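Local structure of R-imine reductase (Streptomyces kanamyceticus, 3ZHB) at residues Ser84-Val89 with Asn108-Thr113; Ala88-Leu93 with Arg118-Trp123. The protein probably reduces imines to amines, using NADPH as the hydride donor. All coordinates share one frame; numbering follows the deposited sequence.

Contact 1 of 2, residues Ser84-Val89 with Asn108-Thr113; sequences SDYDAV and NLTSGT. With NAP (NADP nicotinamide-adenine-dinucleotide phosphate), chain E.
Y86 and T110 meet where two loops of the Rossmann-type NADP-binding domain run side by side, each leading from the C-terminal end of a parallel strand into a helix. The Y86 ring lies along the 108-113 loop. Its CE1 edge faces backbone carbonyls: Y86 CE1 is 3.2 Å from T110 O, and S111 O lies in the ring plane. N108 reaches the ring obliquely, amide and ring planes 40° apart, with N108 ND2 3.2 Å from Y86 CE2. The polar ends have partners beyond the loops: Y86 OH hydrogen-bonds to D133, and N108 ND2 hydrogen-bonds to Y131. T110 OG1 stands beside the backbone N (chi1 -54°), near V89 CG2. This leaves T110 CG2 anti to that N, packed on D85 CA at 3.6 Å.

Such loops carry the dinucleotide across the strand ends of a Rossmann fold, and here both hold the nicotinamide-side ribose. NADP O3D donates to S84 O at 3.1 Å and accepts from S111 N. S111 OG pairs with NADP O2D at 2.9 Å. Within the 108-113 loop, N108 OD1 accepts from T110 N in an Asx turn, the donor above the carbonyl plane, and from T110 OG1 in that plane at 2.9 Å. D85 N-caps helix 86-93: D85 OD1 accepts from A88 N at 3.0 Å.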
loop_
_atom_site.group_PDB
_atom_site.type_symbol
_atom_site.label_atom_id
_atom_site.label_comp_id
_atom_site.label_asym_id
_atom_site.label_seq_id
_atom_site.Cartn_x
_atom_site.Cartn_y
_atom_site.Cartn_z
ATOM N N SER A 84 14.185 7.818 23.002
ATOM C CA SER A 84 13.855 6.585 22.242
ATOM C C SER A 84 12.424 6.141 22.454
ATOM O O SER A 84 11.758 5.833 21.514
ATOM C CB SER A 84 14.827 5.451 22.598
ATOM O OG SER A 84 14.785 5.263 23.999
ATOM N N ASP A 85 11.981 6.088 23.711
ATOM C CA ASP A 85 10.626 5.684 24.059
ATOM C C ASP A 85 10.133 6.353 25.360
ATOM O O ASP A 85 10.855 7.137 25.983
ATOM C CB ASP A 85 10.508 4.176 24.142
ATOM C CG ASP A 85 11.479 3.551 25.153
ATOM O OD1 ASP A 85 11.864 4.177 26.176
ATOM O OD2 ASP A 85 11.844 2.386 24.928
ATOM N N TYR A 86 8.879 6.090 25.736
ATOM C CA TYR A 86 8.267 6.842 26.836
ATOM C C TYR A 86 8.856 6.368 28.164
ATOM O O TYR A 86 8.711 7.035 29.165
ATOM C CB TYR A 86 6.706 6.764 26.793
ATOM C CG TYR A 86 6.061 7.808 25.910
ATOM C CD1 TYR A 86 6.332 7.847 24.561
ATOM C CD2 TYR A 86 5.179 8.770 26.406
ATOM C CE1 TYR A 86 5.767 8.803 23.723
ATOM C CE2 TYR A 86 4.592 9.728 25.571
ATOM C CZ TYR A 86 4.895 9.759 24.212
ATOM O OH TYR A 86 4.339 10.691 23.276
ATOM N N ASP A 87 9.492 5.199 28.180
ATOM C CA ASP A 87 10.241 4.752 29.377
ATOM C C ASP A 87 11.424 5.658 29.633
ATOM O O ASP A 87 11.620 6.092 30.766
ATOM C CB ASP A 87 10.718 3.312 29.259
ATOM C CG ASP A 87 9.576 2.318 29.355
ATOM O OD1 ASP A 87 8.456 2.685 29.807
ATOM O OD2 ASP A 87 9.785 1.162 28.962
ATOM N N ALA A 88 12.166 5.987 28.584
ATOM C CA ALA A 88 13.170 7.017 28.711
ATOM C C ALA A 88 12.571 8.329 29.181
ATOM O O ALA A 88 13.188 9.042 29.972
ATOM C CB ALA A 88 13.927 7.205 27.397
ATOM N N VAL A 89 11.392 8.677 28.669
ATOM C CA VAL A 89 10.794 9.968 29.024
ATOM C C VAL A 89 10.524 9.988 30.515
ATOM O O VAL A 89 10.861 10.953 31.196
ATOM C CB VAL A 89 9.495 10.244 28.239
ATOM C CG1 VAL A 89 8.770 11.459 28.781
ATOM C CG2 VAL A 89 9.780 10.426 26.754
ATOM N N ASN A 108 6.348 16.663 23.489
ATOM C CA ASN A 108 6.999 15.375 23.473
ATOM C C ASN A 108 6.841 14.757 22.114
ATOM O O ASN A 108 5.770 14.300 21.768
ATOM C CB ASN A 108 6.360 14.509 24.536
ATOM C CG ASN A 108 7.023 13.164 24.693
ATOM O OD1 ASN A 108 8.074 12.852 24.098
ATOM N ND2 ASN A 108 6.401 12.339 25.521
ATOM N N LEU A 109 7.925 14.710 21.355
ATOM C CA LEU A 109 7.903 14.158 20.004
ATOM C C LEU A 109 8.467 12.749 19.945
ATOM O O LEU A 109 8.823 12.230 18.876
ATOM C CB LEU A 109 8.683 15.077 19.076
ATOM C CG LEU A 109 8.116 16.481 18.984
ATOM C CD1 LEU A 109 9.010 17.267 18.051
ATOM C CD2 LEU A 109 6.675 16.509 18.516
ATOM N N THR A 110 8.590 12.127 21.109
ATOM C CA THR A 110 8.875 10.697 21.179
ATOM C C THR A 110 7.701 9.885 20.670
ATOM O O THR A 110 6.506 10.204 20.920
ATOM C CB THR A 110 9.172 10.306 22.636
ATOM O OG1 THR A 110 10.208 11.139 23.131
ATOM C CG2 THR A 110 9.597 8.872 22.742
ATOM N N SER A 111 8.040 8.837 19.976
ATOM C CA SER A 111 7.051 7.863 19.502
ATOM C C SER A 111 6.540 6.977 20.601
ATOM O O SER A 111 7.316 6.502 21.411
ATOM C CB SER A 111 7.647 6.941 18.408
ATOM O OG SER A 111 8.289 7.678 17.365
ATOM N N GLY A 112 5.242 6.725 20.620
ATOM C CA GLY A 112 4.652 5.827 21.602
ATOM C C GLY A 112 3.184 5.560 21.379
ATOM O O GLY A 112 2.681 5.878 20.335
ATOM N N THR A 113 2.483 5.000 22.360
ATOM C CA THR A 113 1.060 4.742 22.216
ATOM C C THR A 113 0.207 5.862 22.711
ATOM O O THR A 113 0.650 6.743 23.443
ATOM C CB THR A 113 0.665 3.532 23.002
ATOM O OG1 THR A 113 1.202 3.658 24.319
ATOM C CG2 THR A 113 1.243 2.301 22.342
HETATM P PA NAP E . 18.205 7.305 18.725
HETATM O O1A NAP E . 19.300 7.586 17.658
HETATM O O2A NAP E . 18.038 5.981 19.456
HETATM O O5B NAP E . 18.278 8.431 19.853
HETATM C C5B NAP E . 17.564 7.981 20.980
HETATM C C4B NAP E . 17.739 8.938 22.105
HETATM O O4B NAP E . 17.328 8.122 23.177
HETATM C C3B NAP E . 19.170 9.374 22.402
HETATM O O3B NAP E . 19.297 10.792 22.594
HETATM C C2B NAP E . 19.467 8.630 23.688
HETATM O O2B NAP E . 20.460 9.269 24.505
HETATM C C1B NAP E . 18.082 8.582 24.268
HETATM N N9A NAP E . 17.813 7.626 25.326
HETATM C C8A NAP E . 17.429 6.329 25.187
HETATM N N7A NAP E . 17.243 5.756 26.416
HETATM C C5A NAP E . 17.493 6.749 27.302
HETATM C C6A NAP E . 17.486 6.852 28.742
HETATM N N6A NAP E . 17.141 5.734 29.345
HETATM N N1A NAP E . 17.793 7.999 29.383
HETATM C C2A NAP E . 18.127 9.091 28.635
HETATM N N3A NAP E . 18.174 9.098 27.279
HETATM C C4A NAP E . 17.856 7.972 26.596
HETATM O O3 NAP E . 16.690 7.469 18.144
HETATM P PN NAP E . 16.175 8.779 17.355
HETATM O O1N NAP E . 16.125 8.344 15.916
HETATM O O2N NAP E . 16.790 10.158 17.686
HETATM O O5D NAP E . 14.791 8.588 18.121
HETATM C C5D NAP E . 14.094 9.571 18.920
HETATM C C4D NAP E . 12.596 9.475 18.587
HETATM O O4D NAP E . 12.372 9.943 17.245
HETATM C C3D NAP E . 12.130 8.026 18.634
HETATM O O3D NAP E . 10.912 7.897 19.328
HETATM C C2D NAP E . 11.976 7.645 17.197
HETATM O O2D NAP E . 10.989 6.636 17.063
HETATM C C1D NAP E . 11.557 8.974 16.625
HETATM N N1N NAP E . 11.639 8.988 15.184
HETATM C C2N NAP E . 12.799 8.728 14.603
HETATM C C3N NAP E . 12.891 8.713 13.213
HETATM C C7N NAP E . 14.201 8.410 12.566
HETATM O O7N NAP E . 14.151 7.766 11.522
HETATM N N7N NAP E . 15.329 8.837 13.160
HETATM C C4N NAP E . 11.767 8.962 12.437
HETATM C C5N NAP E . 10.573 9.222 13.080
HETATM C C6N NAP E . 10.539 9.237 14.466
HETATM P P2B NAP E . 21.948 8.570 24.503
HETATM O O1X NAP E . 21.759 7.058 24.502
HETATM O O2X NAP E . 22.485 9.019 23.189
HETATM O O3X NAP E . 22.597 9.270 25.706
#

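Contact 2 of 2, residues Ala88-Leu93 with Arg118-Trp123; sequences AVHALL and RERAAW. With NAP (NADP nicotinamide-adenine-dinucleotide phosphate), chain E.
R120 of helix 114-126 reaches H90 and L93 of helix 86-93; the two helices pack on the same side of the Rossmann-type sheet. The two short helical segments run nearly parallel, 15° apart. Their axes come no nearer than 12.3 Å, so long side chains bridge the gap.

R120 has the most surface buried here. Bends at chi2 and chi3 (90°) turn the guanidinium along the gap, over W123 and up to H90 and L93. R120 CD packs on V89 CG1 at 3.9 Å. E119 holds the group at its edge: R120 NE donates to E119 OE1 at 2.8 Å, on the syn side of the carboxylate, in a salt bridge. R120 NH2 adds weak bonds to both E119 oxygens. A second carboxylate, D94, forms a salt bridge with R120 NH2.

H90 crosses R120 obliquely, ring and guanidinium planes 62° apart, and its ND1 sits over one guanidinium face. H90 CE1 is 3.3 Å from R120 NH2. H90 ND1 instead hydrogen-bonds to D94, so the imidazole and R120 share that acid. The indole of W123 covers the other guanidinium face, with R120 NH1 3.3 Å above its centre. A leucine in place of R120 would probably leave E119 and D94 without their shared cation and the W123 face without its charged partner.

L93 crosses W123 at about a right angle. L93 CB touches W123 CH2 at 3.7 Å, and L93 O lies at the indole edge, 3.5 Å from W123 CZ2.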
loop_
_atom_site.group_PDB
_atom_site.type_symbol
_atom_site.label_atom_id
_atom_site.label_comp_id
_atom_site.label_asym_id
_atom_site.label_seq_id
_atom_site.Cartn_x
_atom_site.Cartn_y
_atom_site.Cartn_z
ATOM N N ALA A 88 12.166 5.987 28.584
ATOM C CA ALA A 88 13.170 7.017 28.711
ATOM C C ALA A 88 12.571 8.329 29.181
ATOM O O ALA A 88 13.188 9.042 29.972
ATOM C CB ALA A 88 13.927 7.205 27.397
ATOM N N VAL A 89 11.392 8.677 28.669
ATOM C CA VAL A 89 10.794 9.968 29.024
ATOM C C VAL A 89 10.524 9.988 30.515
ATOM O O VAL A 89 10.861 10.953 31.196
ATOM C CB VAL A 89 9.495 10.244 28.239
ATOM C CG1 VAL A 89 8.770 11.459 28.781
ATOM C CG2 VAL A 89 9.780 10.426 26.754
ATOM N N HIS A 90 9.909 8.917 30.991
ATOM C CA HIS A 90 9.717 8.670 32.420
ATOM C C HIS A 90 11.020 8.891 33.181
ATOM O O HIS A 90 11.058 9.629 34.182
ATOM C CB HIS A 90 9.245 7.230 32.676
ATOM C CG HIS A 90 7.765 7.031 32.529
ATOM N ND1 HIS A 90 6.853 7.623 33.372
ATOM C CD2 HIS A 90 7.041 6.290 31.654
ATOM C CE1 HIS A 90 5.635 7.253 33.026
ATOM N NE2 HIS A 90 5.720 6.447 31.985
ATOM N N ALA A 91 12.089 8.253 32.701
ATOM C CA ALA A 91 13.367 8.306 33.399
ATOM C C ALA A 91 13.920 9.737 33.563
ATOM O O ALA A 91 14.493 10.062 34.594
ATOM C CB ALA A 91 14.367 7.424 32.705
ATOM N N LEU A 92 13.722 10.581 32.563
ATOM C CA LEU A 92 14.278 11.911 32.594
ATOM C C LEU A 92 13.370 12.909 33.229
ATOM O O LEU A 92 13.844 13.910 33.712
ATOM C CB LEU A 92 14.543 12.385 31.178
ATOM C CG LEU A 92 15.482 11.536 30.347
ATOM C CD1 LEU A 92 15.641 12.127 28.952
ATOM C CD2 LEU A 92 16.814 11.469 31.084
ATOM N N LEU A 93 12.055 12.702 33.190
ATOM C CA LEU A 93 11.111 13.761 33.619
ATOM C C LEU A 93 10.476 13.524 34.968
ATOM O O LEU A 93 10.153 14.460 35.667
ATOM C CB LEU A 93 9.995 13.926 32.588
ATOM C CG LEU A 93 10.429 14.377 31.191
ATOM C CD1 LEU A 93 9.218 14.806 30.385
ATOM C CD2 LEU A 93 11.455 15.516 31.279
ATOM N N ARG A 118 -1.605 9.993 26.659
ATOM C CA ARG A 118 -2.636 10.455 27.549
ATOM C C ARG A 118 -2.127 10.467 29.014
ATOM O O ARG A 118 -2.522 11.359 29.784
ATOM C CB ARG A 118 -3.931 9.629 27.350
ATOM C CG ARG A 118 -4.570 9.872 25.982
ATOM C CD ARG A 118 -5.841 9.063 25.704
ATOM N NE ARG A 118 -6.408 9.400 24.413
ATOM C CZ ARG A 118 -6.732 8.516 23.448
ATOM N NH1 ARG A 118 -6.603 7.185 23.558
ATOM N NH2 ARG A 118 -7.252 8.982 22.314
ATOM N N GLU A 119 -1.256 9.508 29.369
ATOM C CA GLU A 119 -0.624 9.485 30.696
ATOM C C GLU A 119 0.269 10.714 30.986
ATOM O O GLU A 119 0.101 11.393 32.013
ATOM C CB GLU A 119 0.235 8.255 30.892
ATOM C CG GLU A 119 0.699 8.052 32.344
ATOM C CD GLU A 119 1.958 8.851 32.724
ATOM O OE1 GLU A 119 2.884 8.981 31.875
ATOM O OE2 GLU A 119 1.994 9.331 33.890
ATOM N N ARG A 120 1.171 11.010 30.066
ATOM C CA ARG A 120 1.978 12.194 30.201
ATOM C C ARG A 120 1.112 13.444 30.262
ATOM O O ARG A 120 1.478 14.414 30.929
ATOM C CB ARG A 120 2.972 12.327 29.024
ATOM C CG ARG A 120 4.111 11.335 29.024
ATOM C CD ARG A 120 5.122 11.608 30.139
ATOM N NE ARG A 120 4.816 10.918 31.382
ATOM C CZ ARG A 120 5.490 11.075 32.501
ATOM N NH1 ARG A 120 6.492 11.920 32.537
ATOM N NH2 ARG A 120 5.135 10.427 33.596
ATOM N N ALA A 121 0.010 13.485 29.503
ATOM C CA ALA A 121 -0.826 14.689 29.541
ATOM C C ALA A 121 -1.378 14.876 30.947
ATOM O O ALA A 121 -1.272 15.924 31.520
ATOM C CB ALA A 121 -1.921 14.633 28.510
ATOM N N ALA A 122 -1.885 13.827 31.541
ATOM C CA ALA A 122 -2.315 13.913 32.933
ATOM C C ALA A 122 -1.147 14.375 33.840
ATOM O O ALA A 122 -1.322 15.217 34.713
ATOM C CB ALA A 122 -2.895 12.556 33.403
ATOM N N TRP A 123 0.010 13.761 33.671
ATOM C CA TRP A 123 1.147 14.037 34.513
ATOM C C TRP A 123 1.563 15.484 34.388
ATOM O O TRP A 123 1.724 16.183 35.376
ATOM C CB TRP A 123 2.273 13.144 34.087
ATOM C CG TRP A 123 3.543 13.415 34.656
ATOM C CD1 TRP A 123 4.032 12.909 35.800
ATOM C CD2 TRP A 123 4.558 14.232 34.099
ATOM N NE1 TRP A 123 5.293 13.367 36.007
ATOM C CE2 TRP A 123 5.641 14.189 34.973
ATOM C CE3 TRP A 123 4.659 14.999 32.939
ATOM C CZ2 TRP A 123 6.805 14.892 34.741
ATOM C CZ3 TRP A 123 5.806 15.687 32.709
ATOM C CH2 TRP A 123 6.871 15.630 33.600
HETATM P PA NAP E . 18.205 7.305 18.725
HETATM O O1A NAP E . 19.300 7.586 17.658
HETATM O O2A NAP E . 18.038 5.981 19.456
HETATM O O5B NAP E . 18.278 8.431 19.853
HETATM C C5B NAP E . 17.564 7.981 20.980
HETATM C C4B NAP E . 17.739 8.938 22.105
HETATM O O4B NAP E . 17.328 8.122 23.177
HETATM C C3B NAP E . 19.170 9.374 22.402
HETATM O O3B NAP E . 19.297 10.792 22.594
HETATM C C2B NAP E . 19.467 8.630 23.688
HETATM O O2B NAP E . 20.460 9.269 24.505
HETATM C C1B NAP E . 18.082 8.582 24.268
HETATM N N9A NAP E . 17.813 7.626 25.326
HETATM C C8A NAP E . 17.429 6.329 25.187
HETATM N N7A NAP E . 17.243 5.756 26.416
HETATM C C5A NAP E . 17.493 6.749 27.302
HETATM C C6A NAP E . 17.486 6.852 28.742
HETATM N N6A NAP E . 17.141 5.734 29.345
HETATM N N1A NAP E . 17.793 7.999 29.383
HETATM C C2A NAP E . 18.127 9.091 28.635
HETATM N N3A NAP E . 18.174 9.098 27.279
HETATM C C4A NAP E . 17.856 7.972 26.596
HETATM O O3 NAP E . 16.690 7.469 18.144
HETATM P PN NAP E . 16.175 8.779 17.355
HETATM O O1N NAP E . 16.125 8.344 15.916
HETATM O O2N NAP E . 16.790 10.158 17.686
HETATM O O5D NAP E . 14.791 8.588 18.121
HETATM C C5D NAP E . 14.094 9.571 18.920
HETATM C C4D NAP E . 12.596 9.475 18.587
HETATM O O4D NAP E . 12.372 9.943 17.245
HETATM C C3D NAP E . 12.130 8.026 18.634
HETATM O O3D NAP E . 10.912 7.897 19.328
HETATM C C2D NAP E . 11.976 7.645 17.197
HETATM O O2D NAP E . 10.989 6.636 17.063
HETATM C C1D NAP E . 11.557 8.974 16.625
HETATM N N1N NAP E . 11.639 8.988 15.184
HETATM C C2N NAP E . 12.799 8.728 14.603
HETATM C C3N NAP E . 12.891 8.713 13.213
HETATM C C7N NAP E . 14.201 8.410 12.566
HETATM O O7N NAP E . 14.151 7.766 11.522
HETATM N N7N NAP E . 15.329 8.837 13.160
HETATM C C4N NAP E . 11.767 8.962 12.437
HETATM C C5N NAP E . 10.573 9.222 13.080
HETATM C C6N NAP E . 10.539 9.237 14.466
HETATM P P2B NAP E . 21.948 8.570 24.503
HETATM O O1X NAP E . 21.759 7.058 24.502
HETATM O O2X NAP E . 22.485 9.019 23.189
HETATM O O3X NAP E . 22.597 9.270 25.706
#

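Contacts 1 and 2 follow one another along helix 86-93, with centres about 8 Å apart. They share A88 and V89. V89 spans both: its CG2 faces T110 in contact 1, its CG1 faces R120 in contact 2. The two also touch directly, with Y86 CD2 3.8 Å from R120 CG. Contact 1 borders the cofactor at the nicotinamide-side ribose. In contact 2 the helix meets the adenine on a different side from R120: A88 CB is 3.6 Å from NADP C5A, and L92 CD2 is 3.7 Å from NADP C2A. Helix 86-93 thus lies between the adenine and helix 114-126, which follows the 108-113 loop.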